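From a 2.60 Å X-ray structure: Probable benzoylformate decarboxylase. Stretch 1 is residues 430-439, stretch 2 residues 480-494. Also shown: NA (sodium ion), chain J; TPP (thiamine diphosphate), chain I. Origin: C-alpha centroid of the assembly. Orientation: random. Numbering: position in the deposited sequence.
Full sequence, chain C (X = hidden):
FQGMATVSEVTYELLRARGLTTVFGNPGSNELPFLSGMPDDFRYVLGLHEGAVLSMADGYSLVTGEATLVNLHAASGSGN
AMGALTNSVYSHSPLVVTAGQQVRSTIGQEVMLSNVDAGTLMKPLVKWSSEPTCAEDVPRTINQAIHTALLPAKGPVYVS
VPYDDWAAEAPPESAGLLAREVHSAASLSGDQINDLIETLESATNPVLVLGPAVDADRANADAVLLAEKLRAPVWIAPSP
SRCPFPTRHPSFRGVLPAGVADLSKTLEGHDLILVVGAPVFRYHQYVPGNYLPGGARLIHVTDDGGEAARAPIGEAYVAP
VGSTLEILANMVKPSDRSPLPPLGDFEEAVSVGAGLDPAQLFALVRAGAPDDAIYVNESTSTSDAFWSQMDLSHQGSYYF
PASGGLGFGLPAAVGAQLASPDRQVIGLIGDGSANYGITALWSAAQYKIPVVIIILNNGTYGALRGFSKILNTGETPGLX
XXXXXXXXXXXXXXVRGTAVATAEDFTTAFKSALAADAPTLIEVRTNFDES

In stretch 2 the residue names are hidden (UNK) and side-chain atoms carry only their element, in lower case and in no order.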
ATOM      1  N   GLY C 430     -17.308  17.533 -25.336  1.00 70.38           N
ATOM      2  CA  GLY C 430     -18.595  16.872 -25.598  1.00 71.50           C
ATOM      3  C   GLY C 430     -19.619  17.181 -24.522  1.00 72.71           C
ATOM      4  O   GLY C 430     -19.218  17.572 -23.425  1.00 72.37           O
ATOM      5  N   ASP C 431     -20.899  16.928 -24.797  1.00 74.25           N
ATOM      6  CA  ASP C 431     -22.001  17.075 -23.810  1.00 75.65           C
ATOM      7  C   ASP C 431     -21.840  16.089 -22.645  1.00 75.79           C
ATOM      8  O   ASP C 431     -22.271  16.405 -21.516  1.00 77.48           O
ATOM      9  CB  ASP C 431     -23.371  16.968 -24.497  1.00 78.62           C
ATOM     10  CG  ASP C 431     -23.737  15.643 -25.172  1.00 78.69           C
ATOM     11  OD1 ASP C 431     -22.805  14.952 -25.760  1.00 76.92           O
ATOM     12  OD2 ASP C 431     -24.957  15.323 -25.117  1.00 77.63           O
ATOM     13  N   GLY C 432     -21.273  14.921 -22.891  1.00 76.20           N
ATOM     14  CA  GLY C 432     -20.955  13.966 -21.815  1.00 76.83           C
ATOM     15  C   GLY C 432     -19.852  14.499 -20.914  1.00 74.73           C
ATOM     16  O   GLY C 432     -20.109  14.629 -19.725  1.00 73.89           O
ATOM     17  N   SER C 433     -18.681  14.780 -21.489  1.00 73.29           N
ATOM     18  CA  SER C 433     -17.448  15.257 -20.801  1.00 74.01           C
ATOM     19  C   SER C 433     -17.715  16.506 -19.967  1.00 74.26           C
ATOM     20  O   SER C 433     -17.096  16.645 -18.903  1.00 73.83           O
ATOM     21  CB  SER C 433     -16.389  15.568 -21.784  1.00 73.33           C
ATOM     22  OG  SER C 433     -16.099  14.407 -22.547  1.00 74.86           O
ATOM     23  N   ALA C 434     -18.574  17.405 -20.449  1.00 74.15           N
ATOM     24  CA  ALA C 434     -18.715  18.721 -19.814  1.00 73.31           C
ATOM     25  C   ALA C 434     -19.235  18.539 -18.391  1.00 73.54           C
ATOM     26  O   ALA C 434     -18.896  19.350 -17.570  1.00 76.18           O
ATOM     27  CB  ALA C 434     -19.630  19.580 -20.616  1.00 74.68           C
ATOM     28  N   ASN C 435     -20.018  17.516 -18.101  1.00 73.01           N
ATOM     29  CA  ASN C 435     -20.693  17.378 -16.784  1.00 73.43           C
ATOM     30  C   ASN C 435     -19.684  17.014 -15.694  1.00 72.94           C
ATOM     31  O   ASN C 435     -19.959  17.285 -14.507  1.00 73.04           O
ATOM     32  CB  ASN C 435     -21.801  16.325 -16.829  1.00 74.92           C
ATOM     33  CG  ASN C 435     -22.885  16.730 -17.787  1.00 74.56           C
ATOM     34  OD1 ASN C 435     -23.439  17.804 -17.640  1.00 75.35           O
ATOM     35  ND2 ASN C 435     -23.104  15.918 -18.807  1.00 73.69           N
ATOM     36  N   TYR C 436     -18.564  16.385 -16.054  1.00 73.01           N
ATOM     37  CA  TYR C 436     -17.533  15.970 -15.055  1.00 72.63           C
ATOM     38  C   TYR C 436     -16.794  17.212 -14.508  1.00 71.56           C
ATOM     39  O   TYR C 436     -16.365  17.068 -13.360  1.00 71.18           O
ATOM     40  CB  TYR C 436     -16.576  14.919 -15.611  1.00 71.76           C
ATOM     41  CG  TYR C 436     -17.196  13.644 -16.126  1.00 72.35           C
ATOM     42  CD1 TYR C 436     -17.638  13.576 -17.436  1.00 73.45           C
ATOM     43  CD2 TYR C 436     -17.263  12.498 -15.354  1.00 72.36           C
ATOM     44  CE1 TYR C 436     -18.173  12.409 -17.954  1.00 75.55           C
ATOM     45  CE2 TYR C 436     -17.766  11.313 -15.861  1.00 73.76           C
ATOM     46  CZ  TYR C 436     -18.230  11.267 -17.168  1.00 76.11           C
ATOM     47  OH  TYR C 436     -18.777  10.135 -17.732  1.00 78.80           O
ATOM     48  N   GLY C 437     -16.709  18.349 -15.234  1.00 70.19           N
ATOM     49  CA  GLY C 437     -15.982  19.549 -14.775  1.00 70.35           C
ATOM     50  C   GLY C 437     -16.745  20.845 -14.897  1.00 72.39           C
ATOM     51  O   GLY C 437     -16.124  21.896 -15.069  1.00 73.27           O
ATOM     52  N   ILE C 438     -18.070  20.796 -14.814  1.00 75.13           N
ATOM     53  CA  ILE C 438     -19.007  21.901 -15.197  1.00 73.30           C
ATOM     54  C   ILE C 438     -18.772  23.087 -14.273  1.00 73.47           C
ATOM     55  O   ILE C 438     -18.861  24.236 -14.722  1.00 72.76           O
ATOM     56  CB  ILE C 438     -20.465  21.400 -15.138  1.00 74.02           C
ATOM     57  CG1 ILE C 438     -21.435  22.350 -15.853  1.00 75.11           C
ATOM     58  CG2 ILE C 438     -20.911  21.129 -13.710  1.00 73.43           C
ATOM     59  CD1 ILE C 438     -21.254  22.384 -17.364  1.00 75.57           C
ATOM     60  N   THR C 439     -18.462  22.819 -13.007  1.00 74.94           N
ATOM     61  CA  THR C 439     -18.314  23.865 -11.965  1.00 75.67           C
ATOM     62  C   THR C 439     -17.098  24.753 -12.262  1.00 73.24           C
ATOM     63  O   THR C 439     -17.046  25.802 -11.672  1.00 73.98           O
ATOM     64  CB  THR C 439     -18.141  23.259 -10.571  1.00 77.74           C
ATOM     65  OG1 THR C 439     -16.940  22.485 -10.628  1.00 78.55           O
ATOM     66  CG2 THR C 439     -19.310  22.403 -10.145  1.00 79.01           C
ATOM     67  N   UNK C 480     -27.035   7.346 -23.520  1.00 91.65           N
ATOM     68  CA  UNK C 480     -27.710   8.610 -23.927  1.00 91.59           C
ATOM     69  C   UNK C 480     -27.776   9.604 -22.765  1.00 89.62           C
ATOM     70  O   UNK C 480     -28.188   9.195 -21.672  1.00 91.01           O
ATOM     71  c   UNK C 480     -29.108   8.336 -24.465  1.00 93.54           C
ATOM     72  o   UNK C 480     -30.110   6.947 -26.108  1.00105.32           O
ATOM     73  o   UNK C 480     -28.103   7.780 -26.552  1.00 91.21           O
ATOM     74  c   UNK C 480     -29.095   7.628 -25.805  1.00 96.11           C
ATOM     75  N   UNK C 481     -27.424  10.870 -23.025  1.00 86.58           N
ATOM     76  CA  UNK C 481     -27.502  11.968 -22.021  1.00 86.44           C
ATOM     77  C   UNK C 481     -28.392  13.086 -22.576  1.00 86.07           C
ATOM     78  O   UNK C 481     -27.945  14.222 -22.766  1.00 83.92           O
ATOM     79  c   UNK C 481     -26.085  12.417 -21.576  1.00 85.13           C
ATOM     80  c   UNK C 481     -25.256  13.026 -22.702  1.00 84.43           C
ATOM     81  c   UNK C 481     -25.329  11.254 -20.939  1.00 84.39           C
ATOM     82  N   UNK C 482     -29.699  12.791 -22.825  1.00 88.64           N
ATOM     83  CA  UNK C 482     -30.670  13.802 -23.279  1.00 87.60           C
ATOM     84  C   UNK C 482     -31.148  14.698 -22.124  1.00 86.11           C
ATOM     85  O   UNK C 482     -31.045  14.276 -21.006  1.00 90.33           O
ATOM     86  c   UNK C 482     -31.828  12.944 -23.830  1.00 88.08           C
ATOM     87  c   UNK C 482     -31.829  11.722 -22.930  1.00 88.79           C
ATOM     88  c   UNK C 482     -30.347  11.464 -22.678  1.00 89.25           C
ATOM     89  N   UNK C 483     -31.646  15.891 -22.420  1.00 84.60           N
ATOM     90  CA  UNK C 483     -32.363  16.761 -21.463  1.00 85.32           C
ATOM     91  C   UNK C 483     -31.420  17.608 -20.620  1.00 85.55           C
ATOM     92  O   UNK C 483     -31.770  17.835 -19.440  1.00 85.98           O
ATOM     93  N   UNK C 484     -30.269  18.034 -21.184  1.00 84.01           N
ATOM     94  CA  UNK C 484     -29.289  18.969 -20.565  1.00 82.28           C
ATOM     95  C   UNK C 484     -29.240  20.246 -21.402  1.00 82.37           C
ATOM     96  O   UNK C 484     -28.888  20.150 -22.593  1.00 81.25           O
ATOM     97  c   UNK C 484     -26.588  16.279 -19.780  1.00 84.10           C
ATOM     98  c   UNK C 484     -27.919  17.017 -19.733  1.00 83.26           C
ATOM     99  c   UNK C 484     -27.894  18.333 -20.514  1.00 82.36           C
ATOM    100  c   UNK C 484     -26.837  19.318 -19.990  1.00 80.20           C
ATOM    101  N   UNK C 485     -29.505  21.402 -20.793  1.00 83.68           N
ATOM    102  CA  UNK C 485     -29.339  22.725 -21.445  1.00 84.96           C
ATOM    103  C   UNK C 485     -28.068  23.386 -20.893  1.00 83.97           C
ATOM    104  O   UNK C 485     -28.135  23.936 -19.790  1.00 84.77           O
ATOM    105  o   UNK C 485     -29.604  25.130 -22.761  1.00 89.77           O
ATOM    106  o   UNK C 485     -31.689  25.540 -22.153  1.00 96.31           O
ATOM    107  c   UNK C 485     -30.619  24.852 -22.102  1.00 91.56           C
ATOM    108  c   UNK C 485     -30.569  23.601 -21.223  1.00 88.35           C
ATOM    109  N   UNK C 486     -26.973  23.380 -21.654  1.00 82.17           N
ATOM    110  CA  UNK C 486     -25.653  23.947 -21.254  1.00 80.67           C
ATOM    111  C   UNK C 486     -25.717  25.465 -21.153  1.00 79.91           C
ATOM    112  O   UNK C 486     -24.924  26.032 -20.421  1.00 80.61           O
ATOM    113  c   UNK C 486     -23.911  19.324 -21.644  1.00 80.67           C
ATOM    114  c   UNK C 486     -24.800  19.755 -22.604  1.00 81.96           C
ATOM    115  c   UNK C 486     -24.993  21.108 -22.801  1.00 81.69           C
ATOM    116  c   UNK C 486     -24.556  23.508 -22.223  1.00 80.19           C
ATOM    117  c   UNK C 486     -24.287  22.040 -22.062  1.00 81.02           C
ATOM    118  c   UNK C 486     -23.222  20.238 -20.889  1.00 80.13           C
ATOM    119  c   UNK C 486     -23.430  21.590 -21.075  1.00 79.88           C
ATOM    120  N   UNK C 487     -26.628  26.108 -21.856  1.00 79.89           N
ATOM    121  CA  UNK C 487     -26.841  27.575 -21.716  1.00 79.88           C
ATOM    122  C   UNK C 487     -27.340  27.834 -20.297  1.00 80.50           C
ATOM    123  O   UNK C 487     -26.781  28.698 -19.661  1.00 81.22           O
ATOM    124  c   UNK C 487     -28.151  29.590 -22.513  1.00 78.64           C
ATOM    125  c   UNK C 487     -27.792  28.142 -22.788  1.00 79.31           C
ATOM    126  c   UNK C 487     -27.176  27.980 -24.178  1.00 79.93           C
ATOM    127  N   UNK C 488     -28.324  27.084 -19.818  1.00 81.97           N
ATOM    128  CA  UNK C 488     -28.861  27.198 -18.438  1.00 82.62           C
ATOM    129  C   UNK C 488     -27.733  26.905 -17.447  1.00 80.03           C
ATOM    130  O   UNK C 488     -27.641  27.608 -16.437  1.00 79.43           O
ATOM    131  n   UNK C 488     -31.724  28.139 -18.054  1.00 90.19           N
ATOM    132  c   UNK C 488     -32.932  28.469 -18.509  1.00 92.50           C
ATOM    133  n   UNK C 488     -33.366  27.470 -19.315  1.00 91.94           N
ATOM    134  c   UNK C 488     -31.381  26.897 -18.556  1.00 88.15           C
ATOM    135  c   UNK C 488     -32.428  26.471 -19.309  1.00 91.05           C
ATOM    136  c   UNK C 488     -30.076  26.270 -18.219  1.00 85.06           C
ATOM    137  N   UNK C 489     -26.894  25.913 -17.720  1.00 78.69           N
ATOM    138  CA  UNK C 489     -25.796  25.579 -16.788  1.00 78.31           C
ATOM    139  C   UNK C 489     -24.800  26.734 -16.760  1.00 77.53           C
ATOM    140  O   UNK C 489     -24.485  27.191 -15.667  1.00 79.17           O
ATOM    141  c   UNK C 489     -26.673  22.998 -15.647  1.00 79.29           C
ATOM    142  c   UNK C 489     -26.006  23.021 -17.007  1.00 79.07           C
ATOM    143  c   UNK C 489     -25.149  24.268 -17.208  1.00 78.18           C
ATOM    144  c   UNK C 489     -25.127  21.786 -17.128  1.00 80.93           C
ATOM    145  N   UNK C 490     -24.392  27.242 -17.912  1.00 77.40           N
ATOM    146  CA  UNK C 490     -23.460  28.390 -18.014  1.00 78.64           C
ATOM    147  C   UNK C 490     -23.997  29.577 -17.217  1.00 80.20           C
ATOM    148  O   UNK C 490     -23.253  30.184 -16.465  1.00 81.17           O
ATOM    149  c   UNK C 490     -23.238  28.773 -19.455  1.00 78.21           C
ATOM    150  N   UNK C 491     -25.269  29.914 -17.388  1.00 84.77           N
ATOM    151  CA  UNK C 491     -25.843  31.142 -16.786  1.00 87.21           C
ATOM    152  C   UNK C 491     -25.982  30.865 -15.297  1.00 86.02           C
ATOM    153  O   UNK C 491     -25.756  31.784 -14.502  1.00 88.67           O
ATOM    154  c   UNK C 491     -27.120  31.570 -17.507  1.00 91.47           C
ATOM    155  o   UNK C 491     -27.927  33.256 -20.789  1.00101.04           O
ATOM    156  c   UNK C 491     -26.850  32.087 -18.936  1.00 94.72           C
ATOM    157  c   UNK C 491     -28.093  32.521 -19.742  1.00100.56           C
ATOM    158  o   UNK C 491     -29.251  32.174 -19.313  1.00100.04           O
ATOM    159  N   UNK C 492     -26.229  29.612 -14.937  1.00 84.04           N
ATOM    160  CA  UNK C 492     -26.219  29.163 -13.531  1.00 82.26           C
ATOM    161  C   UNK C 492     -24.918  29.480 -12.828  1.00 78.69           C
ATOM    162  O   UNK C 492     -24.974  29.752 -11.644  1.00 78.13           O
ATOM    163  N   UNK C 493     -23.791  29.439 -13.534  1.00 76.51           N
ATOM    164  CA  UNK C 493     -22.446  29.678 -12.958  1.00 74.77           C
ATOM    165  C   UNK C 493     -21.936  31.062 -13.353  1.00 74.82           C
ATOM    166  O   UNK C 493     -20.889  31.447 -12.884  1.00 77.26           O
ATOM    167  c   UNK C 493     -21.916  26.017 -13.009  1.00 72.92           C
ATOM    168  c   UNK C 493     -22.121  24.889 -12.222  1.00 72.84           C
ATOM    169  o   UNK C 493     -22.421  23.969  -9.987  1.00 73.29           O
ATOM    170  c   UNK C 493     -22.070  26.259 -10.291  1.00 73.36           C
ATOM    171  c   UNK C 493     -21.848  27.370 -11.088  1.00 73.14           C
ATOM    172  c   UNK C 493     -21.762  27.278 -12.459  1.00 72.98           C
ATOM    173  c   UNK C 493     -22.200  25.011 -10.847  1.00 73.11           C
ATOM    174  c   UNK C 493     -21.522  28.512 -13.305  1.00 73.39           C
ATOM    175  N   UNK C 494     -22.730  31.873 -14.043  1.00 75.52           N
ATOM    176  CA  UNK C 494     -22.383  33.284 -14.311  1.00 74.43           C
ATOM    177  C   UNK C 494     -21.577  33.424 -15.577  1.00 73.85           C
ATOM    178  O   UNK C 494     -20.955  34.487 -15.768  1.00 73.90           O
TER
HETATM  179 NA    NA J 602     -21.901  13.380 -26.910  1.00 66.13          NA
HETATM  180  N1' TPP I 601     -15.941   8.217 -16.857  1.00 77.55           N
HETATM  181  C2' TPP I 601     -14.787   8.896 -16.886  1.00 80.67           C
HETATM  182  CM2 TPP I 601     -14.406   9.687 -15.678  1.00 81.97           C
HETATM  183  N3' TPP I 601     -13.942   8.911 -17.916  1.00 78.00           N
HETATM  184  C4' TPP I 601     -14.270   8.187 -18.998  1.00 78.49           C
HETATM  185  N4' TPP I 601     -13.396   8.215 -20.013  1.00 78.57           N
HETATM  186  C5' TPP I 601     -15.474   7.447 -19.071  1.00 77.74           C
HETATM  187  C6' TPP I 601     -16.266   7.499 -17.939  1.00 72.67           C
HETATM  188  C7' TPP I 601     -15.884   6.640 -20.293  1.00 83.19           C
HETATM  189  N3  TPP I 601     -16.211   7.470 -21.478  1.00 83.33           N
HETATM  190  C2  TPP I 601     -15.418   7.515 -22.552  1.00 87.60           C
HETATM  191  S1  TPP I 601     -16.055   8.477 -23.821  1.00 84.99           S
HETATM  192  C5  TPP I 601     -17.447   8.812 -22.835  1.00 91.47           C
HETATM  193  C4  TPP I 601     -17.347   8.275 -21.592  1.00 88.71           C
HETATM  194  CM4 TPP I 601     -18.332   8.457 -20.475  1.00 85.90           C
HETATM  195  C6  TPP I 601     -18.618   9.571 -23.397  1.00 86.99           C
HETATM  196  C7  TPP I 601     -18.457  11.061 -23.328  1.00 89.35           C
HETATM  197  O7  TPP I 601     -18.637  11.556 -24.668  1.00 84.16           O
HETATM  198  PA  TPP I 601     -18.967  13.093 -24.947  1.00 78.77           P
HETATM  199  O1A TPP I 601     -18.249  14.125 -24.141  1.00 84.94           O
HETATM  200  O2A TPP I 601     -20.456  13.149 -24.893  1.00109.98           O
HETATM  201  O3A TPP I 601     -18.408  13.113 -26.450  1.00 76.23           O
HETATM  202  PB  TPP I 601     -18.861  12.210 -27.728  1.00 83.26           P
HETATM  203  O1B TPP I 601     -18.044  12.661 -28.928  1.00 70.49           O
HETATM  204  O2B TPP I 601     -18.629  10.760 -27.361  1.00 64.48           O
HETATM  205  O3B TPP I 601     -20.332  12.527 -27.886  1.00 90.75           O
HETATM  206  O   HOH W   1     -20.841  15.227 -27.941  1.00 69.51           O

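Position 480 carries two carbons, the second bearing two oxygens, and turns away from stretch 1: this is Asp 480. Position 481 has one carbon carrying two more. One of these tips lies 3.3 Å from OD2 of Asp 431, the carboxylate oxygen that does not bind sodium. A short β-branched side chain fits this buried spot, and it is Val 481, with CG2 making the contact. At 482 three carbons close a ring onto the backbone nitrogen, so it is Pro 482, exposed and pointing away. Position 483 has no side-chain atoms, and its positive phi of 84° favours what it is, Gly 483.

Position 484 has four carbons, forked at the first, with one arm two carbons long. The end of that arm comes 3.6 Å from Asn 435 ND2; the residue is Ile 484, and the atom is CD1. Position 485 has two carbons, the second carrying two oxygens, and touches nothing on stretch 1. It is Asp 485, the N-cap of the helix: its OD1 accepts from the backbone N of position 487 at 3.3 Å, satisfying an amide that the first turn leaves free.

Position 486 bears one carbon and a six-carbon ring, which reaches Asp 431, Ala 434, Asn 435 and Ile 438. It is Phe 486; CE1 packs 3.7 Å from Ala 434 CB, where the small methyl leaves room for the ring, and CZ lies 3.4 Å from Asp 431 O, at the ring edge. Out of reach are 487, one carbon carrying two, Val 487, and 488, one carbon then a five-membered ring with two nitrogens, His 488.

Position 489 has four carbons forked at the second, and one branch tip lies 3.9 Å from Ile 438 CD1. An apolar side chain suits this buried place: Leu 489, the tip being CD1. A lone carbon at 490 marks Ala 490, pointing away. Three carbons ending in two oxygens make 491 Glu 491, partly exposed. Position 492 has no side-chain atoms; an ideal CB would be crowded by Leu 489 O at 3.0 Å, which suits Gly 492. Position 493 has a six-carbon ring bearing an oxygen, one face over Thr 439 CA: Tyr 493, with OH 3.5 Å from Thr 439 CG2. Bare 494 is Gly 494, whose positive phi closes a Schellman motif.

No hydrogen bond crosses the contact. Phe 486, Leu 489 and Tyr 493 pack against stretch 1, while Asp 431 OD1 coordinates NA at 2.1 Å. Gly 432 N donates to TPP O2A at 2.8 Å. Apolar packing thus backs the cofactor-binding segment.

Stretch 2 480-494: DVPGIDFVHLAEGYG
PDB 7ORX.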